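Local structure of PrgZ (Enterococcus faecalis, 4FAJ) at residues T138-D151 and K178-L191. The protein is a membrane-anchored extracellular substrate-binding protein that acts as a peptide pheromone receptor and probably takes part in peptide transport. Sequence-based numbering, arbitrary orientation.
Sequences TASDFVAAWQRVVD and KDTLAVKSIGEKTL
L191, V183 and L181 pack against one side of helix 139-150. L191 sets CD1 against F142 CB (3.8 Å), crossing that side chain at about a right angle, while its CD2 leans on V143 CG2. V183 turns both methyls to W146 CE3, with CG1 anti to the backbone N (chi1 178°). CG2 comes in at the ring edge, in its plane, and V183 CG1 also lies 3.6 Å from W146 CE3. L181 CD2 touches both W146 CB and V150 CG2. A139 is small enough for close approach, with CB 3.6 Å from S185 CB. K178 lays its aliphatic chain across Q147.

Polar contacts lie at the two ends of the helix. At its start, A139 N donates a nearly straight bond to E188 O (2.8 Å, 169°), from above the carbonyl plane. T138 and D141 form a capping box there. Water 1 joins S140 N to G187 O, and water 2 links the hydroxyls of S140 and S185. At the far end, K178 NZ makes a long salt bridge to D151 OD2 (3.5 Å). The other oxygen, D151 OD1, accepts from K153 N.

Strands 183-186 and 190-194 form a beta hairpin at one side of a four-stranded antiparallel sheet. The helix runs nearly antiparallel to edge strand 183-186 (166°, axes 7.5 Å apart). This is helix-on-sheet packing within a family 5 solute-binding protein, away from the zinc sites.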
loop_
_atom_site.group_PDB
_atom_site.type_symbol
_atom_site.label_atom_id
_atom_site.label_comp_id
_atom_site.label_asym_id
_atom_site.label_seq_id
_atom_site.Cartn_x
_atom_site.Cartn_y
_atom_site.Cartn_z
ATOM N N THR A 138 15.721 21.068 6.956
ATOM C CA THR A 138 16.570 20.870 8.130
ATOM C C THR A 138 16.275 19.556 8.831
ATOM O O THR A 138 15.224 18.945 8.629
ATOM C CB THR A 138 16.401 21.998 9.175
ATOM O OG1 THR A 138 15.107 21.901 9.762
ATOM C CG2 THR A 138 16.595 23.406 8.553
ATOM N N ALA A 139 17.212 19.144 9.679
ATOM C CA ALA A 139 17.032 17.979 10.520
ATOM C C ALA A 139 15.800 18.149 11.421
ATOM O O ALA A 139 15.062 17.194 11.644
ATOM C CB ALA A 139 18.271 17.740 11.356
ATOM N N SER A 140 15.594 19.369 11.913
ATOM C CA SER A 140 14.420 19.717 12.735
ATOM C C SER A 140 13.064 19.522 12.052
ATOM O O SER A 140 12.088 19.163 12.721
ATOM C CB SER A 140 14.536 21.155 13.244
ATOM O OG SER A 140 15.437 21.182 14.329
ATOM N N ASP A 141 12.998 19.759 10.742
ATOM C CA ASP A 141 11.814 19.393 9.943
ATOM C C ASP A 141 11.480 17.897 10.081
ATOM O O ASP A 141 10.296 17.521 10.217
ATOM C CB ASP A 141 12.009 19.713 8.444
ATOM C CG ASP A 141 12.021 21.210 8.134
ATOM O OD1 ASP A 141 11.274 21.988 8.768
ATOM O OD2 ASP A 141 12.773 21.610 7.211
ATOM N N PHE A 142 12.505 17.035 10.015
ATOM C CA PHE A 142 12.289 15.596 10.168
ATOM C C PHE A 142 11.850 15.222 11.586
ATOM O O PHE A 142 10.888 14.458 11.752
ATOM C CB PHE A 142 13.533 14.778 9.761
ATOM C CG PHE A 142 13.737 14.680 8.276
ATOM C CD1 PHE A 142 13.118 13.678 7.537
ATOM C CD2 PHE A 142 14.576 15.574 7.612
ATOM C CE1 PHE A 142 13.305 13.581 6.164
ATOM C CE2 PHE A 142 14.770 15.474 6.241
ATOM C CZ PHE A 142 14.129 14.477 5.520
ATOM N N VAL A 143 12.526 15.772 12.592
ATOM C CA VAL A 143 12.176 15.503 13.990
ATOM C C VAL A 143 10.699 15.805 14.256
ATOM O O VAL A 143 9.968 14.952 14.765
ATOM C CB VAL A 143 13.054 16.297 14.986
ATOM C CG1 VAL A 143 12.467 16.234 16.391
ATOM C CG2 VAL A 143 14.496 15.779 14.979
ATOM N N ALA A 144 10.268 17.014 13.901
ATOM C CA ALA A 144 8.874 17.428 14.095
ATOM C C ALA A 144 7.876 16.600 13.273
ATOM O O ALA A 144 6.778 16.318 13.754
ATOM C CB ALA A 144 8.706 18.921 13.788
ATOM N N ALA A 145 8.252 16.222 12.048
ATOM C CA ALA A 145 7.401 15.427 11.175
ATOM C C ALA A 145 7.109 14.068 11.780
ATOM O O ALA A 145 5.962 13.616 11.792
ATOM C CB ALA A 145 8.070 15.246 9.768
ATOM N N TRP A 146 8.151 13.417 12.289
ATOM C CA TRP A 146 8.016 12.077 12.856
ATOM C C TRP A 146 7.316 12.092 14.213
ATOM O O TRP A 146 6.539 11.186 14.523
ATOM C CB TRP A 146 9.379 11.397 12.970
ATOM C CG TRP A 146 10.085 11.228 11.645
ATOM C CD1 TRP A 146 9.574 11.452 10.395
ATOM C CD2 TRP A 146 11.428 10.781 11.448
ATOM N NE1 TRP A 146 10.530 11.194 9.442
ATOM C CE2 TRP A 146 11.668 10.765 10.061
ATOM C CE3 TRP A 146 12.450 10.384 12.312
ATOM C CZ2 TRP A 146 12.894 10.384 9.516
ATOM C CZ3 TRP A 146 13.679 9.999 11.760
ATOM C CH2 TRP A 146 13.878 10.000 10.375
ATOM N N GLN A 147 7.595 13.103 15.023
ATOM C CA GLN A 147 6.846 13.297 16.265
ATOM C C GLN A 147 5.344 13.403 15.966
ATOM O O GLN A 147 4.500 12.867 16.692
ATOM C CB GLN A 147 7.340 14.535 17.023
ATOM C CG GLN A 147 8.609 14.294 17.829
ATOM C CD GLN A 147 9.061 15.494 18.653
ATOM O OE1 GLN A 147 10.203 15.538 19.128
ATOM N NE2 GLN A 147 8.174 16.461 18.837
ATOM N N ARG A 148 5.027 14.074 14.871
ATOM C CA ARG A 148 3.653 14.290 14.458
ATOM C C ARG A 148 2.952 12.979 14.053
ATOM O O ARG A 148 1.765 12.807 14.314
ATOM C CB ARG A 148 3.676 15.299 13.309
ATOM C CG ARG A 148 2.370 15.717 12.747
ATOM C CD ARG A 148 2.637 16.770 11.702
ATOM N NE ARG A 148 1.439 17.064 10.952
ATOM C CZ ARG A 148 1.169 16.630 9.727
ATOM N NH1 ARG A 148 2.032 15.879 9.043
ATOM N NH2 ARG A 148 0.027 16.990 9.171
ATOM N N VAL A 149 3.686 12.056 13.428
ATOM C CA VAL A 149 3.115 10.760 13.050
ATOM C C VAL A 149 2.761 9.913 14.280
ATOM O O VAL A 149 1.693 9.306 14.325
ATOM C CB VAL A 149 4.060 9.944 12.123
ATOM C CG1 VAL A 149 3.467 8.570 11.825
ATOM C CG2 VAL A 149 4.312 10.698 10.830
ATOM N N VAL A 150 3.644 9.876 15.273
ATOM C CA VAL A 150 3.403 9.046 16.471
ATOM C C VAL A 150 2.473 9.693 17.515
ATOM O O VAL A 150 1.918 9.001 18.364
ATOM C CB VAL A 150 4.709 8.641 17.167
ATOM C CG1 VAL A 150 5.524 7.729 16.261
ATOM C CG2 VAL A 150 5.502 9.871 17.585
ATOM N N ASP A 151 2.334 11.017 17.464
ATOM C CA ASP A 151 1.395 11.757 18.331
ATOM C C ASP A 151 -0.024 11.182 18.180
ATOM O O ASP A 151 -0.614 11.269 17.101
ATOM C CB ASP A 151 1.410 13.242 17.952
ATOM C CG ASP A 151 0.570 14.111 18.882
ATOM O OD1 ASP A 151 -0.228 13.582 19.686
ATOM O OD2 ASP A 151 0.705 15.346 18.790
ATOM N N LYS A 178 5.199 12.656 23.075
ATOM C CA LYS A 178 5.808 12.509 21.749
ATOM C C LYS A 178 7.251 13.037 21.664
ATOM O O LYS A 178 8.025 12.592 20.814
ATOM C CB LYS A 178 4.939 13.181 20.675
ATOM C CG LYS A 178 5.134 14.691 20.562
ATOM C CD LYS A 178 4.100 15.360 19.673
ATOM C CE LYS A 178 4.469 16.827 19.436
ATOM N NZ LYS A 178 3.277 17.711 19.385
ATOM N N ASP A 179 7.617 13.978 22.537
ATOM C CA ASP A 179 8.989 14.514 22.546
ATOM C C ASP A 179 10.037 13.484 22.989
ATOM O O ASP A 179 11.233 13.713 22.830
ATOM C CB ASP A 179 9.087 15.766 23.426
ATOM C CG ASP A 179 8.785 15.484 24.886
ATOM O OD1 ASP A 179 7.731 14.889 25.180
ATOM O OD2 ASP A 179 9.597 15.864 25.749
ATOM N N THR A 180 9.587 12.360 23.549
ATOM C CA THR A 180 10.482 11.281 23.957
ATOM C C THR A 180 10.915 10.383 22.784
ATOM O O THR A 180 11.784 9.541 22.957
ATOM C CB THR A 180 9.853 10.400 25.083
ATOM O OG1 THR A 180 8.710 9.706 24.578
ATOM C CG2 THR A 180 9.435 11.260 26.288
ATOM N N LEU A 181 10.311 10.545 21.606
ATOM C CA LEU A 181 10.714 9.743 20.430
ATOM C C LEU A 181 12.230 9.885 20.235
ATOM O O LEU A 181 12.751 10.999 20.225
ATOM C CB LEU A 181 9.955 10.180 19.177
ATOM C CG LEU A 181 10.069 9.279 17.942
ATOM C CD1 LEU A 181 9.405 7.924 18.169
ATOM C CD2 LEU A 181 9.466 9.960 16.717
ATOM N N ALA A 182 12.937 8.763 20.118
ATOM C CA ALA A 182 14.403 8.776 20.115
ATOM C C ALA A 182 14.949 9.184 18.748
ATOM O O ALA A 182 15.619 8.404 18.067
ATOM C CB ALA A 182 14.963 7.416 20.547
ATOM N N VAL A 183 14.609 10.411 18.357
ATOM C CA VAL A 183 15.108 11.048 17.155
ATOM C C VAL A 183 15.505 12.467 17.538
ATOM O O VAL A 183 14.732 13.165 18.197
ATOM C CB VAL A 183 14.028 11.098 16.062
ATOM C CG1 VAL A 183 14.567 11.811 14.822
ATOM C CG2 VAL A 183 13.541 9.684 15.724
ATOM N N LYS A 184 16.708 12.893 17.152
ATOM C CA LYS A 184 17.147 14.259 17.447
ATOM C C LYS A 184 17.997 14.870 16.330
ATOM O O LYS A 184 18.687 14.155 15.596
ATOM C CB LYS A 184 17.911 14.300 18.771
ATOM C CG LYS A 184 19.344 13.780 18.711
ATOM C CD LYS A 184 20.008 13.811 20.080
ATOM C CE LYS A 184 21.440 13.308 20.010
ATOM N NZ LYS A 184 22.170 13.502 21.296
ATOM N N SER A 185 17.951 16.197 16.236
ATOM C CA SER A 185 18.854 16.953 15.372
ATOM C C SER A 185 20.141 17.281 16.115
ATOM O O SER A 185 20.140 17.473 17.336
ATOM C CB SER A 185 18.195 18.255 14.904
ATOM O OG SER A 185 17.717 18.998 16.013
ATOM N N ILE A 186 21.241 17.318 15.371
ATOM C CA ILE A 186 22.507 17.852 15.842
ATOM C C ILE A 186 22.876 18.918 14.813
ATOM O O ILE A 186 23.229 18.597 13.678
ATOM C CB ILE A 186 23.603 16.763 15.922
ATOM C CG1 ILE A 186 23.142 15.595 16.791
ATOM C CG2 ILE A 186 24.892 17.345 16.484
ATOM C CD1 ILE A 186 23.972 14.349 16.637
ATOM N N GLY A 187 22.741 20.186 15.188
ATOM C CA GLY A 187 22.877 21.274 14.221
ATOM C C GLY A 187 21.668 21.292 13.300
ATOM O O GLY A 187 20.576 20.865 13.693
ATOM N N GLU A 188 21.855 21.775 12.075
ATOM C CA GLU A 188 20.751 21.892 11.124
ATOM C C GLU A 188 20.696 20.721 10.129
ATOM O O GLU A 188 19.651 20.489 9.512
ATOM C CB GLU A 188 20.839 23.225 10.367
ATOM C CG GLU A 188 21.632 23.148 9.081
ATOM C CD GLU A 188 21.540 24.407 8.230
ATOM O OE1 GLU A 188 22.047 25.457 8.665
ATOM O OE2 GLU A 188 20.976 24.333 7.113
ATOM N N LYS A 189 21.801 19.984 9.989
ATOM C CA LYS A 189 21.935 18.960 8.934
ATOM C C LYS A 189 22.164 17.522 9.386
ATOM O O LYS A 189 22.274 16.649 8.535
ATOM C CB LYS A 189 23.060 19.348 7.969
ATOM C CG LYS A 189 22.804 20.640 7.194
ATOM C CD LYS A 189 23.821 20.854 6.063
ATOM C CE LYS A 189 23.941 22.327 5.683
ATOM N NZ LYS A 189 25.177 22.619 4.910
ATOM N N THR A 190 22.220 17.251 10.688
ATOM C CA THR A 190 22.478 15.889 11.156
ATOM C C THR A 190 21.304 15.369 11.977
ATOM O O THR A 190 20.767 16.076 12.837
ATOM C CB THR A 190 23.809 15.791 11.949
ATOM O OG1 THR A 190 24.892 16.135 11.083
ATOM C CG2 THR A 190 24.052 14.372 12.484
ATOM N N LEU A 191 20.920 14.130 11.686
ATOM C CA LEU A 191 19.889 13.403 12.414
ATOM C C LEU A 191 20.510 12.204 13.121
ATOM O O LEU A 191 21.315 11.486 12.524
ATOM C CB LEU A 191 18.831 12.901 11.438
ATOM C CG LEU A 191 17.732 13.857 10.987
ATOM C CD1 LEU A 191 16.959 13.231 9.812
ATOM C CD2 LEU A 191 16.790 14.175 12.162
HETATM O O HOH W 1 17.609 21.466 12.420
HETATM O O HOH W 2 14.731 19.193 16.739
#